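PDB 3DRF: oligopeptide-binding protein oppA from Lactococcus lactis, which binds extracellular oligopeptides in a voluminous cavity that closes like a venus fly-trap and serves the OppABCDF ABC transporter in peptide uptake. Local coordinates for residues G296-M300 / F541-Y545. Numbering follows the deposited sequence.
Sequences GQQAM and FMLNY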
ATOM      1  N   GLY A 296      -4.928   5.322  19.050  1.00  8.09           N
ATOM      2  CA  GLY A 296      -5.690   5.508  17.800  1.00  8.42           C
ATOM      3  C   GLY A 296      -5.008   6.484  16.864  1.00  8.77           C
ATOM      4  O   GLY A 296      -4.207   7.278  17.252  1.00  8.68           O
ATOM      5  N   GLN A 297      -5.377   6.384  15.595  1.00  9.07           N
ATOM      6  CA  GLN A 297      -4.975   7.363  14.606  1.00  9.24           C
ATOM      7  C   GLN A 297      -5.922   7.291  13.399  1.00  9.30           C
ATOM      8  O   GLN A 297      -6.553   6.304  13.149  1.00 10.22           O
ATOM      9  CB  GLN A 297      -3.507   7.129  14.150  1.00  9.79           C
ATOM     10  CG  GLN A 297      -3.345   5.801  13.321  1.00 10.60           C
ATOM     11  CD  GLN A 297      -1.917   5.393  12.876  1.00 12.69           C
ATOM     12  OE1 GLN A 297      -1.802   4.418  12.260  1.00 14.12           O
ATOM     13  NE2 GLN A 297      -0.902   6.103  13.282  1.00 12.55           N
ATOM     14  N   GLN A 298      -5.991   8.385  12.665  1.00  9.87           N
ATOM     15  CA  GLN A 298      -6.558   8.341  11.299  1.00 10.89           C
ATOM     16  C   GLN A 298      -5.698   7.460  10.433  1.00 10.87           C
ATOM     17  O   GLN A 298      -4.535   7.631  10.378  1.00 12.18           O
ATOM     18  CB  GLN A 298      -6.591   9.718  10.665  1.00 11.92           C
ATOM     19  CG  GLN A 298      -7.447  10.733  11.382  1.00 13.90           C
ATOM     20  CD  GLN A 298      -7.551  12.028  10.574  1.00 15.40           C
ATOM     21  OE1 GLN A 298      -6.612  12.712  10.435  1.00 16.84           O
ATOM     22  NE2 GLN A 298      -8.691  12.256   9.993  1.00 16.74           N
ATOM     23  N   ALA A 299      -6.295   6.453   9.842  1.00 11.11           N
ATOM     24  CA  ALA A 299      -5.540   5.497   9.015  1.00 11.85           C
ATOM     25  C   ALA A 299      -5.219   6.175   7.645  1.00 12.28           C
ATOM     26  O   ALA A 299      -6.038   6.788   7.028  1.00 13.16           O
ATOM     27  CB  ALA A 299      -6.277   4.204   8.845  1.00 12.05           C
ATOM     28  N   MET A 300      -4.008   6.002   7.221  1.00 13.18           N
ATOM     29  CA  MET A 300      -3.681   6.463   5.883  1.00 12.98           C
ATOM     30  C   MET A 300      -4.026   5.259   4.982  1.00 11.71           C
ATOM     31  O   MET A 300      -3.215   4.402   4.758  1.00 12.46           O
ATOM     32  CB  MET A 300      -2.214   6.812   5.813  1.00 15.21           C
ATOM     33  CG  MET A 300      -1.979   7.944   4.841  1.00 16.74           C
ATOM     34  SD  MET A 300      -0.616   8.931   5.484  1.00 20.31           S
ATOM     35  CE  MET A 300       0.448   7.609   5.625  1.00 13.87           C
ATOM     36  N   PHE A 541     -13.083   4.368   4.456  1.00  7.42           N
ATOM     37  CA  PHE A 541     -12.042   5.030   5.226  1.00  7.83           C
ATOM     38  C   PHE A 541     -12.078   4.403   6.625  1.00  8.09           C
ATOM     39  O   PHE A 541     -13.055   3.820   7.011  1.00  8.67           O
ATOM     40  CB  PHE A 541     -12.313   6.534   5.337  1.00  8.56           C
ATOM     41  CG  PHE A 541     -12.454   7.277   3.995  1.00  9.33           C
ATOM     42  CD1 PHE A 541     -11.614   7.040   2.892  1.00  9.92           C
ATOM     43  CD2 PHE A 541     -13.380   8.247   3.883  1.00 10.33           C
ATOM     44  CE1 PHE A 541     -11.779   7.795   1.714  1.00 10.80           C
ATOM     45  CE2 PHE A 541     -13.504   8.971   2.731  1.00 11.03           C
ATOM     46  CZ  PHE A 541     -12.711   8.726   1.661  1.00 10.96           C
ATOM     47  N   MET A 542     -10.987   4.579   7.354  1.00  9.36           N
ATOM     48  CA  MET A 542     -10.854   3.942   8.661  1.00 11.08           C
ATOM     49  C   MET A 542     -10.012   4.731   9.645  1.00 10.67           C
ATOM     50  O   MET A 542      -9.219   5.559   9.280  1.00 10.27           O
ATOM     51  CB  MET A 542     -10.188   2.543   8.484  1.00 13.15           C
ATOM     52  CG  MET A 542     -10.590   1.433   9.459  1.00 17.62           C
ATOM     53  SD  MET A 542     -10.172  -0.125   8.650  1.00 24.31           S
ATOM     54  CE  MET A 542      -8.453   0.090   8.395  1.00 22.53           C
ATOM     55  N   LEU A 543     -10.279   4.424  10.915  1.00 10.42           N
ATOM     56  CA  LEU A 543      -9.368   4.720  12.026  1.00  9.84           C
ATOM     57  C   LEU A 543      -8.680   3.425  12.430  1.00  9.87           C
ATOM     58  O   LEU A 543      -9.304   2.424  12.442  1.00 10.84           O
ATOM     59  CB  LEU A 543     -10.125   5.243  13.280  1.00 10.62           C
ATOM     60  CG  LEU A 543     -10.989   6.471  13.108  1.00 11.90           C
ATOM     61  CD1 LEU A 543     -11.743   6.825  14.458  1.00 14.00           C
ATOM     62  CD2 LEU A 543     -10.120   7.559  12.642  1.00 13.91           C
ATOM     63  N   ASN A 544      -7.387   3.502  12.705  1.00  9.69           N
ATOM     64  CA  ASN A 544      -6.619   2.407  13.288  1.00 10.12           C
ATOM     65  C   ASN A 544      -6.664   2.478  14.827  1.00  9.45           C
ATOM     66  O   ASN A 544      -6.818   3.537  15.382  1.00  9.24           O
ATOM     67  CB  ASN A 544      -5.136   2.498  12.850  1.00 10.89           C
ATOM     68  CG  ASN A 544      -4.917   2.093  11.393  1.00 13.32           C
ATOM     69  OD1 ASN A 544      -5.661   1.378  10.846  1.00 15.34           O
ATOM     70  ND2 ASN A 544      -3.907   2.639  10.807  1.00 14.08           N
ATOM     71  N   TYR A 545      -6.460   1.325  15.468  1.00  9.00           N
ATOM     72  CA  TYR A 545      -6.243   1.263  16.920  1.00  9.07           C
ATOM     73  C   TYR A 545      -5.188   0.217  17.204  1.00  8.94           C
ATOM     74  O   TYR A 545      -5.042  -0.711  16.482  1.00  9.35           O
ATOM     75  CB  TYR A 545      -7.550   0.944  17.676  1.00  9.09           C
ATOM     76  CG  TYR A 545      -8.043  -0.495  17.492  1.00  9.39           C
ATOM     77  CD1 TYR A 545      -7.775  -1.465  18.444  1.00  9.70           C
ATOM     78  CD2 TYR A 545      -8.806  -0.853  16.385  1.00  9.59           C
ATOM     79  CE1 TYR A 545      -8.231  -2.724  18.326  1.00  8.81           C
ATOM     80  CE2 TYR A 545      -9.243  -2.152  16.224  1.00  8.33           C
ATOM     81  CZ  TYR A 545      -8.960  -3.081  17.215  1.00  8.54           C
ATOM     82  OH  TYR A 545      -9.443  -4.331  17.098  1.00  9.30           O
TER
HETATM   83  O   HOH W   1      -8.849   5.904   5.931  1.00  9.54           O
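Two antiparallel strands of the type II periplasmic-binding-protein fold of the solute-binding protein 5 family, 292-307 and 536-549, pair here in the mixed sheet they share. Gln-297 and Asn-544 form the hydrogen-bonded pair. Gln-297 N donates to Asn-544 O (3.2 Å), and Asn-544 N donates to Gln-297 O (3.0 Å). Their side chains lie on the same face and add a third bond, from Asn-544 ND2 to Gln-297 OE1 (3.1 Å). Gln-297 NE2 is satisfied by Leu-557 O, so both the oxygen and the nitrogen of this amide have a partner. Non-hydrogen-bonded pairs flank it: Gly-296 with Tyr-545 and Gln-298 with Leu-543. Tyr-545 OH is hydrogen-bonded to Val-279 O.

After Gln-298 strand 292-307 is interrupted, yet Ala-299 N still donates to Met-542 O (3.1 Å), and Ala-299 CB points toward the partner strand, 4.3 Å from Met-542 CB. Gln-298 O instead bonds Tyr-559 OH. Backbone bonds of Phe-541 with Thr-355 and of Leu-543 with Leu-353 join 541-545 to strand 354-356 and the residue before it. Where the two segments draw apart, a water bridges them: it accepts from Met-542 N at 2.9 Å and donates to Ala-299 O at 3.1 Å.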